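PDB 5M6Q: secreted protein from Kutzneria albida DSM 43870, which is a microbial transglutaminase, probably catalysing acyl transfer from the side-chain amide of protein glutamines to amines, and so the cross-linking or labelling of proteins. Local coordinates for residues A[98-101]-A[102-105]; A[137-140]-A[141-145]; A[202-205]-A[206-209]. All blocks are in the same frame, centred on the assembly; numbering follows the deposited sequence.

Contact 1: residues A[98-101]-A[102-105]; sequences AKDP and ILKR
Asp-100 lays its carboxylate against the side chain of Leu-103, three residues on, the two crossing at a slant with Asp-100 OD1 3.3 Å from Leu-103 CG. This is an Asx turn widened into an Asx motif: where helix 90-99 runs out, the aspartate gathers the backbone N-H groups of the turn that leads into the 3-10 segment 103-105. With CG anti to its own nitrogen (chi1 -174°), the carboxylate folds back over the following peptides, and OD1 comes within reach of the N-H groups of Ile-102 and Leu-103. It takes both donors. Leu-103 N comes in 3.0 Å from Asp-100 OD1 on the anti lone pair, in a fairly straight bond (167°). Ile-102 N lies equally close to the same oxygen, but it arrives from above the carboxylate plane, and its bond is more bent (136°). These two bonds hold the carboxylate in its rotation. The carbonyl of Asp-100 closes the motif by accepting the third consecutive N-H, with Lys-104 N 3.0 Å from Asp-100 O.

On the inner side of the turn, Leu-103 is buried on Ala-79, Leu-80 and Ile-83 of helix 70-84, and Asp-100 also touches Ala-79, so the turn is seated on that helix. Arg-105 brings its CD to 3.2 Å from Pro-101 O before its guanidinium goes off to a salt bridge with Glu-153. Lys-104 starts in the crowded position between its own N and C, then extends past two carbonyls of the preceding segment, its CD 3.5 Å from Ala-98 O. At its tip, Lys-104 NZ donates to a water 2.7 Å away, and that water donates in turn to Lys-99 O at 2.8 Å.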
loop_
_atom_site.group_PDB
_atom_site.type_symbol
_atom_site.label_atom_id
_atom_site.label_comp_id
_atom_site.label_asym_id
_atom_site.label_seq_id
_atom_site.Cartn_x
_atom_site.Cartn_y
_atom_site.Cartn_z
ATOM N N ALA A 98 -19.367 -5.877 10.401
ATOM C CA ALA A 98 -20.753 -5.972 9.917
ATOM C C ALA A 98 -21.656 -4.817 10.368
ATOM O O ALA A 98 -22.644 -4.504 9.699
ATOM C CB ALA A 98 -21.375 -7.308 10.352
ATOM N N LYS A 99 -21.331 -4.189 11.494
ATOM C CA LYS A 99 -22.153 -3.091 12.006
ATOM C C LYS A 99 -21.666 -1.718 11.552
ATOM O O LYS A 99 -22.407 -0.735 11.625
ATOM C CB LYS A 99 -22.191 -3.107 13.528
ATOM C CG LYS A 99 -22.761 -4.361 14.135
ATOM C CD LYS A 99 -22.564 -4.328 15.644
ATOM C CE LYS A 99 -22.811 -5.693 16.260
ATOM N NZ LYS A 99 -22.526 -5.682 17.728
ATOM N N ASP A 100 -20.415 -1.642 11.109
ATOM C CA ASP A 100 -19.826 -0.353 10.738
ATOM C C ASP A 100 -20.394 0.189 9.422
ATOM O O ASP A 100 -20.316 -0.479 8.387
ATOM C CB ASP A 100 -18.312 -0.479 10.630
ATOM C CG ASP A 100 -17.640 0.851 10.392
ATOM O OD1 ASP A 100 -17.527 1.278 9.217
ATOM O OD2 ASP A 100 -17.222 1.471 11.387
ATOM N N PRO A 101 -20.950 1.412 9.456
ATOM C CA PRO A 101 -21.618 2.012 8.291
ATOM C C PRO A 101 -20.778 2.015 7.002
ATOM O O PRO A 101 -21.328 1.869 5.916
ATOM C CB PRO A 101 -21.918 3.449 8.748
ATOM C CG PRO A 101 -21.201 3.641 10.044
ATOM C CD PRO A 101 -21.000 2.287 10.640
ATOM N N ILE A 102 -19.467 2.161 7.108
ATOM C CA ILE A 102 -18.631 2.126 5.915
ATOM C C ILE A 102 -18.190 0.702 5.562
ATOM O O ILE A 102 -18.319 0.249 4.421
ATOM C CB ILE A 102 -17.419 3.045 6.092
ATOM C CG1 ILE A 102 -17.877 4.504 6.109
ATOM C CG2 ILE A 102 -16.390 2.804 5.009
ATOM C CD1 ILE A 102 -16.787 5.463 6.554
ATOM N N LEU A 103 -17.683 -0.018 6.548
ATOM C CA LEU A 103 -17.042 -1.292 6.275
ATOM C C LEU A 103 -18.034 -2.378 5.809
ATOM O O LEU A 103 -17.672 -3.254 5.028
ATOM C CB LEU A 103 -16.269 -1.744 7.519
ATOM C CG LEU A 103 -15.190 -0.746 7.978
ATOM C CD1 LEU A 103 -14.512 -1.205 9.254
ATOM C CD2 LEU A 103 -14.152 -0.508 6.897
ATOM N N LYS A 104 -19.284 -2.310 6.255
ATOM C CA LYS A 104 -20.239 -3.378 5.949
ATOM C C LYS A 104 -20.616 -3.426 4.476
ATOM O O LYS A 104 -21.087 -4.448 3.997
ATOM C CB LYS A 104 -21.507 -3.239 6.804
ATOM C CG LYS A 104 -22.405 -2.082 6.433
ATOM C CD LYS A 104 -23.595 -1.984 7.390
ATOM C CE LYS A 104 -24.570 -0.914 6.940
ATOM N NZ LYS A 104 -25.742 -0.776 7.862
ATOM N N ARG A 105 -20.403 -2.335 3.743
ATOM C CA ARG A 105 -20.717 -2.347 2.319
ATOM C C ARG A 105 -19.559 -2.830 1.462
ATOM O O ARG A 105 -19.698 -2.936 0.257
ATOM C CB ARG A 105 -21.127 -0.961 1.850
ATOM C CG ARG A 105 -22.219 -0.337 2.680
ATOM C CD ARG A 105 -21.946 1.122 2.846
ATOM N NE ARG A 105 -22.429 1.931 1.739
ATOM C CZ ARG A 105 -21.867 3.082 1.378
ATOM N NH1 ARG A 105 -22.377 3.788 0.378
ATOM N NH2 ARG A 105 -20.785 3.529 2.017
HETATM O O HOH W 1 -24.506 0.259 10.027
#

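Contact 2: residues A[137-140]-A[141-145]; sequences PDWS and EERAH
Ser-140 stands at the N-cap of helix 141-146, whose first turn closes with a nearly straight bond (169°) from Ala-144 N to Ser-140 O at 3.0 Å. The serine hydroxyl supplies the cap itself: chi1 of 66° turns OG over the helix start, where it accepts from Arg-143 N at 3.1 Å. Just before it, Trp-139 swings its indole back alongside the helix, and Arg-143 reaches out across one face of it. The arginine chain is extended from CG to NE. This carries its CD straight over the five-membered ring as a CH-pi contact, 3.6 Å from CD to the ring centroid. Beyond CD the guanidinium lies almost flat on the indole, planes 22° apart, with CZ off-centre and 3.7 Å from that centroid. Farther along the ring system, Trp-139 CE3 passes 3.8 Å from Ala-144 CA, while Tyr-148 and Thr-161 help bury the tryptophan. Trp-139 NE1 and Arg-143 NH1 are only 3.1 Å apart, yet both are donors. What holds this pair is therefore probably the attraction of a positive guanidinium to the indole pi system plus dispersion: the stack uses the guanidinium face, and its N-H bonds, running roughly along the indole plane, are not spent on the tryptophan.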
loop_
_atom_site.group_PDB
_atom_site.type_symbol
_atom_site.label_atom_id
_atom_site.label_comp_id
_atom_site.label_asym_id
_atom_site.label_seq_id
_atom_site.Cartn_x
_atom_site.Cartn_y
_atom_site.Cartn_z
ATOM N N PRO A 137 -4.006 -10.035 -22.208
ATOM C CA PRO A 137 -3.918 -9.490 -23.566
ATOM C C PRO A 137 -5.122 -9.902 -24.426
ATOM O O PRO A 137 -5.382 -9.272 -25.445
ATOM C CB PRO A 137 -2.610 -10.079 -24.096
ATOM C CG PRO A 137 -2.320 -11.260 -23.232
ATOM C CD PRO A 137 -2.925 -10.984 -21.902
ATOM N N ASP A 138 -5.857 -10.924 -23.986
ATOM C CA ASP A 138 -7.066 -11.367 -24.670
ATOM C C ASP A 138 -8.266 -10.445 -24.423
ATOM O O ASP A 138 -9.209 -10.437 -25.215
ATOM C CB ASP A 138 -7.436 -12.792 -24.243
ATOM C CG ASP A 138 -6.474 -13.842 -24.790
ATOM O OD1 ASP A 138 -5.889 -13.609 -25.873
ATOM O OD2 ASP A 138 -6.314 -14.900 -24.132
ATOM N N TRP A 139 -8.247 -9.692 -23.324
ATOM C CA TRP A 139 -9.350 -8.778 -23.026
ATOM C C TRP A 139 -9.530 -7.786 -24.169
ATOM O O TRP A 139 -8.558 -7.364 -24.796
ATOM C CB TRP A 139 -9.105 -8.003 -21.728
ATOM C CG TRP A 139 -9.138 -8.800 -20.480
ATOM C CD1 TRP A 139 -9.428 -10.130 -20.348
ATOM C CD2 TRP A 139 -8.884 -8.311 -19.163
ATOM N NE1 TRP A 139 -9.361 -10.500 -19.025
ATOM C CE2 TRP A 139 -9.038 -9.399 -18.275
ATOM C CE3 TRP A 139 -8.550 -7.053 -18.642
ATOM C CZ2 TRP A 139 -8.860 -9.268 -16.901
ATOM C CZ3 TRP A 139 -8.364 -6.928 -17.277
ATOM C CH2 TRP A 139 -8.521 -8.028 -16.422
ATOM N N SER A 140 -10.773 -7.420 -24.440
ATOM C CA SER A 140 -11.045 -6.300 -25.314
ATOM C C SER A 140 -10.610 -5.024 -24.611
ATOM O O SER A 140 -10.400 -5.011 -23.389
ATOM C CB SER A 140 -12.527 -6.223 -25.651
ATOM O OG SER A 140 -13.263 -5.925 -24.472
ATOM N N GLU A 141 -10.490 -3.945 -25.370
ATOM C CA GLU A 141 -10.163 -2.650 -24.779
ATOM C C GLU A 141 -11.257 -2.193 -23.809
ATOM O O GLU A 141 -10.969 -1.570 -22.781
ATOM C CB GLU A 141 -9.954 -1.598 -25.867
ATOM C CG GLU A 141 -9.558 -0.235 -25.336
ATOM C CD GLU A 141 -9.490 0.805 -26.429
ATOM O OE1 GLU A 141 -10.401 0.813 -27.287
ATOM O OE2 GLU A 141 -8.523 1.601 -26.439
ATOM N N GLU A 142 -12.510 -2.501 -24.128
ATOM C CA GLU A 142 -13.601 -2.093 -23.250
ATOM C C GLU A 142 -13.490 -2.823 -21.905
ATOM O O GLU A 142 -13.704 -2.228 -20.851
ATOM C CB GLU A 142 -14.967 -2.352 -23.893
ATOM C CG GLU A 142 -16.153 -1.898 -23.023
ATOM C CD GLU A 142 -17.513 -2.279 -23.610
ATOM O OE1 GLU A 142 -17.543 -2.966 -24.658
ATOM O OE2 GLU A 142 -18.554 -1.890 -23.023
ATOM N N ARG A 143 -13.133 -4.103 -21.935
ATOM C CA ARG A 143 -12.953 -4.834 -20.686
ATOM C C ARG A 143 -11.763 -4.292 -19.889
ATOM O O ARG A 143 -11.873 -4.075 -18.677
ATOM C CB ARG A 143 -12.760 -6.330 -20.923
ATOM C CG ARG A 143 -12.561 -7.092 -19.620
ATOM C CD ARG A 143 -12.705 -8.606 -19.768
ATOM N NE ARG A 143 -12.654 -9.252 -18.454
ATOM C CZ ARG A 143 -12.472 -10.556 -18.253
ATOM N NH1 ARG A 143 -12.316 -11.379 -19.280
ATOM N NH2 ARG A 143 -12.435 -11.040 -17.018
ATOM N N ALA A 144 -10.633 -4.081 -20.566
ATOM C CA ALA A 144 -9.437 -3.569 -19.893
ATOM C C ALA A 144 -9.731 -2.249 -19.184
ATOM O O ALA A 144 -9.278 -2.024 -18.072
ATOM C CB ALA A 144 -8.286 -3.384 -20.887
ATOM N N HIS A 145 -10.497 -1.381 -19.830
ATOM C CA HIS A 145 -10.684 -0.037 -19.310
ATOM C C HIS A 145 -11.865 0.123 -18.364
ATOM O O HIS A 145 -12.078 1.209 -17.840
ATOM C CB HIS A 145 -10.814 0.942 -20.466
ATOM C CG HIS A 145 -9.556 1.081 -21.263
ATOM N ND1 HIS A 145 -8.345 0.584 -20.827
ATOM C CD2 HIS A 145 -9.319 1.643 -22.469
ATOM C CE1 HIS A 145 -7.415 0.840 -21.730
ATOM N NE2 HIS A 145 -7.981 1.483 -22.736
#

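Contact 3: residues A[202-205]-A[206-209]; sequences LRHY and SRPL
His-204 and Arg-207 lie side by side and point the same way, imidazole and guanidinium stacked at the C-terminal end of the short helix 202-205. Their planes are within 5° of parallel and their centres 4.2 Å apart; the overlap is offset, with Arg-207 NH1 over the ring face 3.6 Å from His-204 NE2. Leu-209 CD1 approaches the other face of the guanidinium. A chi1 of 74° on Arg-207 and an extended chain from CG to NE bring the guanidinium back over the helix end, and the turn about its last torsion (chi4 -75°) sets the plane of the group. There NH1, with the acceptor in the guanidinium plane, donates to His-204 O at 2.8 Å. The same oxygen also takes Arg-207 N, at 3.3 Å, from the opposite face of the carbonyl plane. The arginine thus grips one carbonyl by its main chain and its side chain together.

A second double grip falls on the carbonyl two residues earlier, Leu-202 O. Ser-206 OG donates to Leu-202 O at 2.7 Å from above the carbonyl plane, while Ser-206 N reaches that oxygen at 2.9 Å from the opposite face. Leu-202 CD1 rests 3.3 Å from Ser-206 OG.

On the inner side, the buried Tyr-205 packs on Trp-185 of strand 184-188, and Arg-130 from strand 122-131 holds the carbonyls of Tyr-205 and Arg-207. His-204 NE2 is hydrogen-bonded to the sulfonate of a MES molecule, probably from the crystallisation liquor. The stack leaves a donor of each residue on the side of that sulfonate, closely for His-204 and only weakly, at long range, for Arg-207 NH2, consistent with a surface site that could receive an anion.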
loop_
_atom_site.group_PDB
_atom_site.type_symbol
_atom_site.label_atom_id
_atom_site.label_comp_id
_atom_site.label_asym_id
_atom_site.label_seq_id
_atom_site.Cartn_x
_atom_site.Cartn_y
_atom_site.Cartn_z
ATOM N N LEU A 202 2.462 13.274 -3.283
ATOM C CA LEU A 202 1.461 12.466 -3.961
ATOM C C LEU A 202 1.342 12.839 -5.430
ATOM O O LEU A 202 1.254 11.965 -6.282
ATOM C CB LEU A 202 0.097 12.605 -3.279
ATOM C CG LEU A 202 -0.996 11.811 -4.000
ATOM C CD1 LEU A 202 -0.692 10.315 -3.972
ATOM C CD2 LEU A 202 -2.385 12.111 -3.436
ATOM N N ARG A 203 1.356 14.136 -5.738
ATOM C CA ARG A 203 1.280 14.552 -7.129
ATOM C C ARG A 203 2.439 13.963 -7.954
ATOM O O ARG A 203 2.255 13.544 -9.088
ATOM C CB ARG A 203 1.295 16.080 -7.259
ATOM C CG ARG A 203 1.098 16.542 -8.695
ATOM C CD ARG A 203 1.256 18.049 -8.879
ATOM N NE ARG A 203 0.729 18.815 -7.753
ATOM C CZ ARG A 203 -0.565 19.038 -7.522
ATOM N NH1 ARG A 203 -1.493 18.542 -8.336
ATOM N NH2 ARG A 203 -0.930 19.755 -6.464
ATOM N N HIS A 204 3.637 13.943 -7.393
ATOM C CA HIS A 204 4.770 13.456 -8.155
ATOM C C HIS A 204 4.698 11.942 -8.316
ATOM O O HIS A 204 4.940 11.402 -9.406
ATOM C CB HIS A 204 6.078 13.857 -7.486
ATOM C CG HIS A 204 7.282 13.302 -8.172
ATOM N ND1 HIS A 204 7.761 13.814 -9.354
ATOM C CD2 HIS A 204 8.078 12.254 -7.860
ATOM C CE1 HIS A 204 8.811 13.114 -9.737
ATOM N NE2 HIS A 204 9.029 12.165 -8.847
ATOM N N TYR A 205 4.368 11.257 -7.222
ATOM C CA TYR A 205 4.191 9.814 -7.263
ATOM C C TYR A 205 3.116 9.426 -8.298
ATOM O O TYR A 205 3.237 8.413 -8.983
ATOM C CB TYR A 205 3.824 9.259 -5.874
ATOM C CG TYR A 205 3.519 7.780 -5.955
ATOM C CD1 TYR A 205 4.547 6.854 -6.128
ATOM C CD2 TYR A 205 2.208 7.315 -5.943
ATOM C CE1 TYR A 205 4.275 5.493 -6.235
ATOM C CE2 TYR A 205 1.928 5.955 -6.055
ATOM C CZ TYR A 205 2.971 5.058 -6.200
ATOM O OH TYR A 205 2.710 3.710 -6.335
ATOM N N SER A 206 2.089 10.259 -8.433
ATOM C CA SER A 206 0.935 9.955 -9.286
ATOM C C SER A 206 1.033 10.495 -10.721
ATOM O O SER A 206 0.113 10.310 -11.520
ATOM C CB SER A 206 -0.344 10.517 -8.647
ATOM O OG SER A 206 -0.476 10.125 -7.290
ATOM N N ARG A 207 2.119 11.181 -11.045
ATOM C CA ARG A 207 2.236 11.855 -12.343
ATOM C C ARG A 207 2.025 10.913 -13.551
ATOM O O ARG A 207 2.332 9.729 -13.481
ATOM C CB ARG A 207 3.599 12.539 -12.444
ATOM C CG ARG A 207 4.740 11.590 -12.658
ATOM C CD ARG A 207 6.086 12.263 -12.440
ATOM N NE ARG A 207 7.163 11.348 -12.795
ATOM C CZ ARG A 207 7.555 10.320 -12.050
ATOM N NH1 ARG A 207 6.968 10.071 -10.883
ATOM N NH2 ARG A 207 8.537 9.537 -12.476
ATOM N N PRO A 208 1.481 11.448 -14.657
ATOM C CA PRO A 208 1.236 10.682 -15.881
ATOM C C PRO A 208 2.482 9.963 -16.364
ATOM O O PRO A 208 3.551 10.556 -16.435
ATOM C CB PRO A 208 0.806 11.759 -16.885
ATOM C CG PRO A 208 0.227 12.833 -16.037
ATOM C CD PRO A 208 1.068 12.858 -14.808
ATOM N N LEU A 209 2.344 8.679 -16.657
ATOM C CA LEU A 209 3.468 7.865 -17.099
ATOM C C LEU A 209 2.969 6.878 -18.136
ATOM O O LEU A 209 1.812 6.455 -18.085
ATOM C CB LEU A 209 4.105 7.135 -15.910
ATOM C CG LEU A 209 4.913 7.963 -14.908
ATOM C CD1 LEU A 209 5.372 7.084 -13.753
ATOM C CD2 LEU A 209 6.112 8.620 -15.588
#

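In the fold
Contacts 1, 2 and 3 follow one another along the chain, each at a helix boundary: the turn after helix 90-99, the start of helix 141-146, and the end of helix 202-205. Contact 1 belongs to the helical part packed on helix 70-84. Contact 3 sits against the antiparallel beta-sheet, near strands 184-188 and 214-223; contact 2 lies in the excursion following strand 122-131. The centres of contacts 1 and 2, like those of 1 and 3, are about 32 Å apart; the centres of contacts 2 and 3 are about 24 Å apart, their nearest atoms about 11 Å. The three do not touch, and each is a local turn or cap at a separate helix end.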